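Local atomic coordinates of serine racemase (Enterococcus faecalis, PDB entry 4ECL), a protein that belongs to the alanine racemase family, with a TIM-barrel-like domain joined to a second domain rich in beta strands. Residues A[24-29]-A[237-242]. Sequence-based numbering, arbitrary orientation.
Sequences QKAMSP and LELDLR
The carbonyl O of D240 is gripped twice from helix 13-25, by a hydrogen bond from H18 NE2 and a weak one from T22 OG1, and these bonds tie 237-242 to the helix, near whose C-terminal end A26 meets L237 and L239. R242 N adds a third tie to the same helix through N19 OD1.

Across the two segments the contact is purely apolar: no hydrogen bond or salt bridge links them. The CB of A26 points at segment 237-242 and touches both leucines: L237 CD1 lies 3.9 Å from it, and L239 CD1 and CD2 are each 4.1 Å away. The alanine methyl therefore faces the forked end of L239 while L237 meets it with one branch. In L237 that branch continues the side chain in extended form (chi2 -171°), which carries CD1 as far as A26. The nearest alpha carbons, of A26 and L239, are still 8.2 Å apart, so side chains span the gap, and only 88 Å² is buried in total.

The pairing joins two parts of the alanine racemase fold. Helix 13-25 leads into strand 32-36 of the parallel barrel, whereas 237-242 belongs to the connection running from barrel strand 217-220 to strand 245-257 of the other, mixed sheet. Nearly extended backbone angles from L237 to L239 send successive side chains to different sides, so L237 and L239 both face A26 while the exposed E238 between them does not.

Beyond A26, L239 also packs on T22 and L23, and L237 on P211. M27 N bonds to Q24 O at 3.0 Å, closing a turn over K25 and A26. On the exposed side R242 NH2 forms a salt bridge with D240 OD2 at 3.2 Å, whose N-H...O angle of 128° marks the hydrogen bond as weak.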
ATOM      1  N   GLN A  24       5.941  -6.201  28.991  1.00 27.67           N
ATOM      2  CA  GLN A  24       7.009  -5.923  29.945  1.00 29.06           C
ATOM      3  C   GLN A  24       6.971  -6.918  31.104  1.00 33.23           C
ATOM      4  O   GLN A  24       8.006  -7.298  31.633  1.00 26.94           O
ATOM      5  CB  GLN A  24       6.909  -4.494  30.482  1.00 31.62           C
ATOM      6  CG  GLN A  24       7.302  -3.433  29.471  1.00 37.89           C
ATOM      7  CD  GLN A  24       6.934  -2.021  29.911  1.00 42.95           C
ATOM      8  OE1 GLN A  24       6.015  -1.818  30.715  1.00 41.93           O
ATOM      9  NE2 GLN A  24       7.651  -1.034  29.372  1.00 42.93           N
ATOM     10  N   LYS A  25       5.766  -7.342  31.478  1.00 36.39           N
ATOM     11  CA  LYS A  25       5.578  -8.291  32.570  1.00 36.59           C
ATOM     12  C   LYS A  25       6.211  -9.637  32.269  1.00 31.46           C
ATOM     13  O   LYS A  25       6.722 -10.303  33.161  1.00 36.09           O
ATOM     14  CB  LYS A  25       4.089  -8.501  32.849  1.00 42.19           C
ATOM     15  CG  LYS A  25       3.494  -7.583  33.900  1.00 49.93           C
ATOM     16  CD  LYS A  25       2.059  -7.988  34.194  1.00 53.19           C
ATOM     17  CE  LYS A  25       1.953  -9.496  34.393  1.00 54.23           C
ATOM     18  NZ  LYS A  25       0.549  -9.931  34.636  1.00 59.48           N
ATOM     19  N   ALA A  26       6.162 -10.047  31.011  1.00 31.46           N
ATOM     20  CA  ALA A  26       6.741 -11.321  30.620  1.00 35.92           C
ATOM     21  C   ALA A  26       8.263 -11.232  30.458  1.00 39.65           C
ATOM     22  O   ALA A  26       8.930 -12.239  30.214  1.00 45.00           O
ATOM     23  CB  ALA A  26       6.090 -11.830  29.344  1.00 39.05           C
HETATM   24  N   MSE A  27       8.809 -10.029  30.612  1.00 36.54           N
HETATM   25  CA  MSE A  27      10.242  -9.799  30.412  1.00 37.91           C
HETATM   26  C   MSE A  27      11.020  -9.821  31.716  1.00 36.54           C
HETATM   27  O   MSE A  27      10.460  -9.560  32.767  1.00 39.24           O
HETATM   28  CB  MSE A  27      10.476  -8.433  29.776  1.00 32.41           C
HETATM   29  CG  MSE A  27      10.016  -8.315  28.383  1.00 39.20           C
HETATM   30 SE   MSE A  27      10.581  -6.605  27.631  0.76 37.92          SE
HETATM   31  CE  MSE A  27       9.324  -6.658  26.160  1.00 32.69           C
ATOM     32  N   SER A  28      12.322 -10.101  31.635  1.00 31.90           N
ATOM     33  CA  SER A  28      13.212  -9.918  32.773  1.00 38.55           C
ATOM     34  C   SER A  28      13.234  -8.452  33.152  1.00 38.58           C
ATOM     35  O   SER A  28      13.098  -7.588  32.289  1.00 35.70           O
ATOM     36  CB  SER A  28      14.630 -10.378  32.436  1.00 40.48           C
ATOM     37  OG  SER A  28      14.693 -11.789  32.428  1.00 49.06           O
ATOM     38  N   PRO A  29      13.419  -8.165  34.446  1.00 45.90           N
ATOM     39  CA  PRO A  29      13.358  -6.787  34.941  1.00 53.68           C
ATOM     40  C   PRO A  29      14.270  -5.832  34.177  1.00 53.17           C
ATOM     41  O   PRO A  29      13.876  -4.695  33.919  1.00 59.13           O
ATOM     42  CB  PRO A  29      13.822  -6.915  36.403  1.00 56.06           C
ATOM     43  CG  PRO A  29      14.475  -8.270  36.502  1.00 53.29           C
ATOM     44  CD  PRO A  29      13.727  -9.120  35.524  1.00 49.71           C
ATOM     45  N   LEU A 237       4.261 -19.045  25.920  1.00 32.34           N
ATOM     46  CA  LEU A 237       3.533 -18.124  26.770  1.00 34.41           C
ATOM     47  C   LEU A 237       2.238 -17.795  26.051  1.00 44.44           C
ATOM     48  O   LEU A 237       2.221 -17.650  24.831  1.00 46.02           O
ATOM     49  CB  LEU A 237       4.298 -16.821  26.961  1.00 26.01           C
ATOM     50  CG  LEU A 237       5.718 -16.801  27.493  1.00 26.53           C
ATOM     51  CD1 LEU A 237       6.052 -15.348  27.750  1.00 28.54           C
ATOM     52  CD2 LEU A 237       5.819 -17.627  28.773  1.00 30.49           C
ATOM     53  N   GLU A 238       1.152 -17.675  26.796  1.00 44.86           N
ATOM     54  CA  GLU A 238      -0.073 -17.161  26.216  1.00 49.03           C
ATOM     55  C   GLU A 238      -0.412 -15.862  26.914  1.00 44.61           C
ATOM     56  O   GLU A 238      -0.954 -15.858  28.014  1.00 47.86           O
ATOM     57  CB  GLU A 238      -1.210 -18.176  26.334  1.00 59.83           C
ATOM     58  CG  GLU A 238      -1.052 -19.367  25.401  1.00 70.60           C
ATOM     59  CD  GLU A 238      -2.296 -20.234  25.344  1.00 80.84           C
ATOM     60  OE1 GLU A 238      -3.058 -20.253  26.335  1.00 85.11           O
ATOM     61  OE2 GLU A 238      -2.512 -20.895  24.304  1.00 83.53           O
ATOM     62  N   LEU A 239      -0.052 -14.757  26.280  1.00 36.20           N
ATOM     63  CA  LEU A 239      -0.280 -13.442  26.849  1.00 35.48           C
ATOM     64  C   LEU A 239      -1.649 -12.902  26.459  1.00 37.30           C
ATOM     65  O   LEU A 239      -2.228 -13.293  25.438  1.00 31.21           O
ATOM     66  CB  LEU A 239       0.810 -12.467  26.393  1.00 35.56           C
ATOM     67  CG  LEU A 239       2.236 -12.829  26.822  1.00 35.99           C
ATOM     68  CD1 LEU A 239       3.208 -11.739  26.392  1.00 28.34           C
ATOM     69  CD2 LEU A 239       2.282 -13.042  28.325  1.00 37.29           C
ATOM     70  N   ASP A 240      -2.152 -11.992  27.282  1.00 36.65           N
ATOM     71  CA  ASP A 240      -3.424 -11.340  27.033  1.00 34.95           C
ATOM     72  C   ASP A 240      -3.162 -10.078  26.232  1.00 34.08           C
ATOM     73  O   ASP A 240      -2.987  -9.003  26.798  1.00 40.85           O
ATOM     74  CB  ASP A 240      -4.108 -11.001  28.363  1.00 39.98           C
ATOM     75  CG  ASP A 240      -5.472 -10.364  28.174  1.00 48.95           C
ATOM     76  OD1 ASP A 240      -6.095 -10.597  27.115  1.00 52.33           O
ATOM     77  OD2 ASP A 240      -5.921  -9.632  29.083  1.00 49.38           O
ATOM     78  N   LEU A 241      -3.111 -10.218  24.911  1.00 30.01           N
ATOM     79  CA  LEU A 241      -2.843  -9.086  24.026  1.00 26.93           C
ATOM     80  C   LEU A 241      -4.135  -8.623  23.348  1.00 28.18           C
ATOM     81  O   LEU A 241      -4.974  -9.439  22.953  1.00 26.54           O
ATOM     82  CB  LEU A 241      -1.788  -9.469  22.988  1.00 26.52           C
ATOM     83  CG  LEU A 241      -0.458  -9.886  23.611  1.00 33.57           C
ATOM     84  CD1 LEU A 241       0.446 -10.514  22.570  1.00 34.51           C
ATOM     85  CD2 LEU A 241       0.208  -8.682  24.272  1.00 32.77           C
ATOM     86  N   ARG A 242      -4.311  -7.313  23.231  1.00 23.51           N
ATOM     87  CA  ARG A 242      -5.572  -6.792  22.715  1.00 20.58           C
ATOM     88  C   ARG A 242      -5.353  -5.974  21.434  1.00 23.93           C
ATOM     89  O   ARG A 242      -4.413  -5.187  21.366  1.00 24.95           O
ATOM     90  CB  ARG A 242      -6.283  -5.977  23.791  1.00 20.76           C
ATOM     91  CG  ARG A 242      -6.600  -6.809  25.043  1.00 26.23           C
ATOM     92  CD  ARG A 242      -7.321  -6.021  26.117  1.00 30.53           C
ATOM     93  NE  ARG A 242      -7.510  -6.833  27.316  1.00 36.33           N
ATOM     94  CZ  ARG A 242      -7.663  -6.338  28.540  1.00 40.15           C
ATOM     95  NH1 ARG A 242      -7.645  -5.026  28.742  1.00 37.89           N
ATOM     96  NH2 ARG A 242      -7.823  -7.162  29.568  1.00 41.10           N
TER